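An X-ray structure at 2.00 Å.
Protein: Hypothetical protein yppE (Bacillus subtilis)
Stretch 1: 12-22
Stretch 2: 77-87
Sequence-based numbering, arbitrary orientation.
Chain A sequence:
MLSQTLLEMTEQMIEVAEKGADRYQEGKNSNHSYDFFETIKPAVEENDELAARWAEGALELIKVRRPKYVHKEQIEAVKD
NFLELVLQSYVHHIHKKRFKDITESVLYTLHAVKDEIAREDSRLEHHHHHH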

# COMPACT_ATOMS: atom_id res chain seq x y z
N GLN A 12 -7.93 -1.32 2.24
CA GLN A 12 -7.27 -1.08 3.53
C GLN A 12 -5.92 -0.41 3.28
O GLN A 12 -5.58 0.57 3.93
N MSE A 13 -5.15 -0.94 2.33
CA MSE A 13 -3.85 -0.36 2.00
C MSE A 13 -3.98 1.05 1.43
O MSE A 13 -3.16 1.92 1.71
N ILE A 14 -5.02 1.28 0.64
CA ILE A 14 -5.23 2.60 0.06
C ILE A 14 -5.45 3.59 1.19
O ILE A 14 -4.88 4.69 1.19
N GLU A 15 -6.26 3.20 2.16
CA GLU A 15 -6.52 4.08 3.29
C GLU A 15 -5.24 4.30 4.11
O GLU A 15 -4.94 5.42 4.51
N VAL A 16 -4.49 3.23 4.35
CA VAL A 16 -3.24 3.34 5.10
C VAL A 16 -2.33 4.35 4.40
O VAL A 16 -1.71 5.20 5.03
N ALA A 17 -2.27 4.25 3.07
CA ALA A 17 -1.45 5.15 2.27
C ALA A 17 -1.95 6.61 2.30
O ALA A 17 -1.14 7.53 2.44
N GLU A 18 -3.26 6.81 2.17
CA GLU A 18 -3.80 8.17 2.19
C GLU A 18 -3.71 8.79 3.58
O GLU A 18 -3.41 9.98 3.72
N LYS A 19 -3.97 7.99 4.61
CA LYS A 19 -3.87 8.52 5.96
C LYS A 19 -2.38 8.76 6.23
O LYS A 19 -2.00 9.72 6.91
N GLY A 20 -1.54 7.89 5.68
CA GLY A 20 -0.11 8.04 5.87
C GLY A 20 0.40 9.34 5.27
O GLY A 20 1.23 10.02 5.87
N ALA A 21 -0.10 9.68 4.09
CA ALA A 21 0.28 10.91 3.41
C ALA A 21 -0.06 12.15 4.24
O ALA A 21 0.73 13.10 4.32
N ASP A 22 -1.24 12.14 4.84
CA ASP A 22 -1.66 13.26 5.69
C ASP A 22 -0.80 13.33 6.93
O ASP A 22 -0.45 14.42 7.40
N ALA A 77 6.66 -4.77 -6.59
CA ALA A 77 7.25 -3.49 -6.19
C ALA A 77 6.53 -2.75 -5.05
O ALA A 77 7.14 -1.91 -4.38
N VAL A 78 5.26 -3.05 -4.84
CA VAL A 78 4.45 -2.40 -3.81
C VAL A 78 5.01 -2.51 -2.38
O VAL A 78 5.12 -1.51 -1.67
N LYS A 79 5.36 -3.72 -1.98
CA LYS A 79 5.89 -4.00 -0.65
C LYS A 79 6.89 -2.97 -0.12
O LYS A 79 6.60 -2.25 0.84
N ASP A 80 8.06 -2.89 -0.75
CA ASP A 80 9.08 -1.97 -0.28
C ASP A 80 8.64 -0.52 -0.26
O ASP A 80 8.96 0.20 0.68
N ASN A 81 7.91 -0.08 -1.28
CA ASN A 81 7.47 1.31 -1.31
C ASN A 81 6.42 1.56 -0.22
O ASN A 81 6.46 2.58 0.47
N PHE A 82 5.48 0.63 -0.08
CA PHE A 82 4.43 0.75 0.92
C PHE A 82 5.00 0.82 2.33
O PHE A 82 4.59 1.66 3.13
N LEU A 83 5.96 -0.06 2.63
CA LEU A 83 6.57 -0.05 3.96
C LEU A 83 7.38 1.22 4.21
O LEU A 83 7.45 1.70 5.34
N GLU A 84 8.00 1.76 3.17
CA GLU A 84 8.75 3.00 3.37
C GLU A 84 7.72 4.09 3.67
O GLU A 84 7.90 4.89 4.59
N LEU A 85 6.64 4.10 2.89
CA LEU A 85 5.56 5.08 3.07
C LEU A 85 5.05 5.04 4.51
O LEU A 85 4.88 6.09 5.13
N VAL A 86 4.85 3.84 5.04
CA VAL A 86 4.36 3.72 6.41
C VAL A 86 5.35 4.30 7.43
O VAL A 86 4.98 5.14 8.24
N LEU A 87 6.60 3.87 7.38
CA LEU A 87 7.60 4.39 8.32
C LEU A 87 7.74 5.90 8.22
O LEU A 87 7.74 6.62 9.23

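What holds the two helices together? The contact is apolar: the axes approach to 9.5 Å and run in the same general direction at an angle of 40°, and 335 Å² of surface is buried between them. Met13 and Val16 point toward the second stretch, while Val78, Phe82 and Leu85 point toward the first; Ala17 and Val86, whose CA-to-CB bonds point sideways, also take part.

How does the aromatic ring fit in? Phe82, with chi1 t and chi2 at 71°, lays its ring against the first helix. Met13, a selenomethionine with chi angles m, t and p, places its methyl over one ring face, so that Met13 CE sits 3.9 Å from the centroid of the Phe82 ring, only 10° off the normal, in a CH-pi contact. The selenium stands farther back, Met13 SE lying 5.1 Å from the same Phe82 centroid. Val16, chi1 t, meets the ring obliquely, with Val16 CG1 3.5 Å from Phe82 CZ.

Which aliphatic contacts extend the packing? The methyl of Met13 also reaches Val78, a t rotamer, with Met13 CE 3.6 Å from Val78 CG1. Farther along, Val16 CG1 lies 3.9 Å from Val86 CG2; here both residues are t rotamers. Leu85, chi1 t but chi2 between wells at 31°, brings its CD2 to 3.7 Å from Ala17 CB. Its other methyl approaches Gly20, with Leu85 CD1 4.3 Å from Gly20 CA; a CB there would come within a tight 3.0 Å of Leu85 CD1.

Do polar groups contribute? No hydrogen bond crosses between the stretches. Backbone amides and carbonyls pair within each helix instead, as in Ala17 N to Met13 O at 2.8 Å and Phe82 N to Val78 O at 2.7 Å. The charged side chains of Glu15, Glu18, Lys79 and Asp80 make no contact across the pair.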

# COMPACT_ATOMS: atom_id res chain seq x y z
CB GLN A 12 -7.07 -2.41 4.27
CG GLN A 12 -6.96 -2.28 5.77
CD GLN A 12 -6.91 -3.63 6.48
OE1 GLN A 12 -7.70 -4.54 6.18
NE2 GLN A 12 -5.99 -3.76 7.43
CB MSE A 13 -3.09 -1.26 1.02
CG MSE A 13 -2.59 -2.55 1.66
SE MSE A 13 -1.80 -3.78 0.40
CE MSE A 13 -0.16 -2.83 0.04
CB ILE A 14 -6.46 2.61 -0.89
CG1 ILE A 14 -6.15 1.78 -2.13
CG2 ILE A 14 -6.85 4.06 -1.28
CD1 ILE A 14 -7.36 1.56 -3.04
CB GLU A 15 -7.65 3.49 4.17
CG GLU A 15 -8.06 4.43 5.30
CD GLU A 15 -9.22 3.90 6.15
OE1 GLU A 15 -9.96 3.00 5.69
OE2 GLU A 15 -9.40 4.41 7.29
CB VAL A 16 -2.49 1.99 5.16
CG1 VAL A 16 -1.05 2.20 5.65
CG2 VAL A 16 -3.23 1.02 6.06
CB ALA A 17 -1.39 4.66 0.83
CB GLU A 18 -5.24 8.19 1.67
CG GLU A 18 -5.33 7.69 0.23
CD GLU A 18 -6.70 7.86 -0.40
OE1 GLU A 18 -7.72 7.61 0.28
OE2 GLU A 18 -6.75 8.24 -1.59
CB LYS A 19 -4.44 7.53 6.98
CG LYS A 19 -5.96 7.48 7.00
CD LYS A 19 -6.46 6.56 8.10
CE LYS A 19 -5.90 6.97 9.46
NZ LYS A 19 -6.25 8.39 9.82
CB ALA A 21 -0.42 10.99 2.07
CB ASP A 22 -3.11 13.09 6.12
CG ASP A 22 -4.09 13.71 5.14
OD1 ASP A 22 -3.65 14.24 4.09
OD2 ASP A 22 -5.30 13.66 5.44
CB ALA A 77 7.34 -2.57 -7.40
CB VAL A 78 3.00 -2.97 -3.82
CG1 VAL A 78 2.18 -2.37 -2.67
CG2 VAL A 78 2.34 -2.66 -5.17
CB LYS A 79 6.54 -5.38 -0.64
CG LYS A 79 7.36 -5.72 0.59
CD LYS A 79 8.16 -6.99 0.34
CE LYS A 79 8.94 -7.43 1.56
NZ LYS A 79 9.80 -8.61 1.24
CB ASP A 80 10.37 -2.11 -1.10
CG ASP A 80 10.96 -3.50 -0.99
OD1 ASP A 80 10.72 -4.17 0.04
OD2 ASP A 80 11.68 -3.92 -1.93
CB ASN A 81 6.89 1.68 -2.68
CG ASN A 81 7.97 1.89 -3.73
OD1 ASN A 81 9.02 2.48 -3.45
ND2 ASN A 81 7.70 1.45 -4.94
CB PHE A 82 3.47 -0.43 0.80
CG PHE A 82 2.32 -0.40 1.78
CD1 PHE A 82 1.30 0.54 1.64
CD2 PHE A 82 2.26 -1.31 2.82
CE1 PHE A 82 0.22 0.56 2.54
CE2 PHE A 82 1.18 -1.29 3.73
CZ PHE A 82 0.16 -0.36 3.58
CB LEU A 83 7.46 -1.28 4.16
CG LEU A 83 6.75 -2.56 4.59
CD1 LEU A 83 5.62 -2.88 3.64
CD2 LEU A 83 7.76 -3.70 4.63
CB GLU A 84 9.56 3.37 2.14
CG GLU A 84 10.13 4.79 2.21
CD GLU A 84 11.16 5.11 1.14
OE1 GLU A 84 11.06 4.56 0.02
OE2 GLU A 84 12.05 5.94 1.42
CB LEU A 85 4.43 4.80 2.06
CG LEU A 85 2.94 5.12 2.28
CD1 LEU A 85 2.73 6.35 3.15
CD2 LEU A 85 2.30 5.30 0.90
CB VAL A 86 4.05 2.25 6.77
CG1 VAL A 86 3.74 2.14 8.26
CG2 VAL A 86 2.86 1.76 5.95
CB LEU A 87 8.96 3.74 8.05
CG LEU A 87 10.13 4.27 8.90
CD1 LEU A 87 9.84 4.11 10.39
CD2 LEU A 87 11.40 3.52 8.51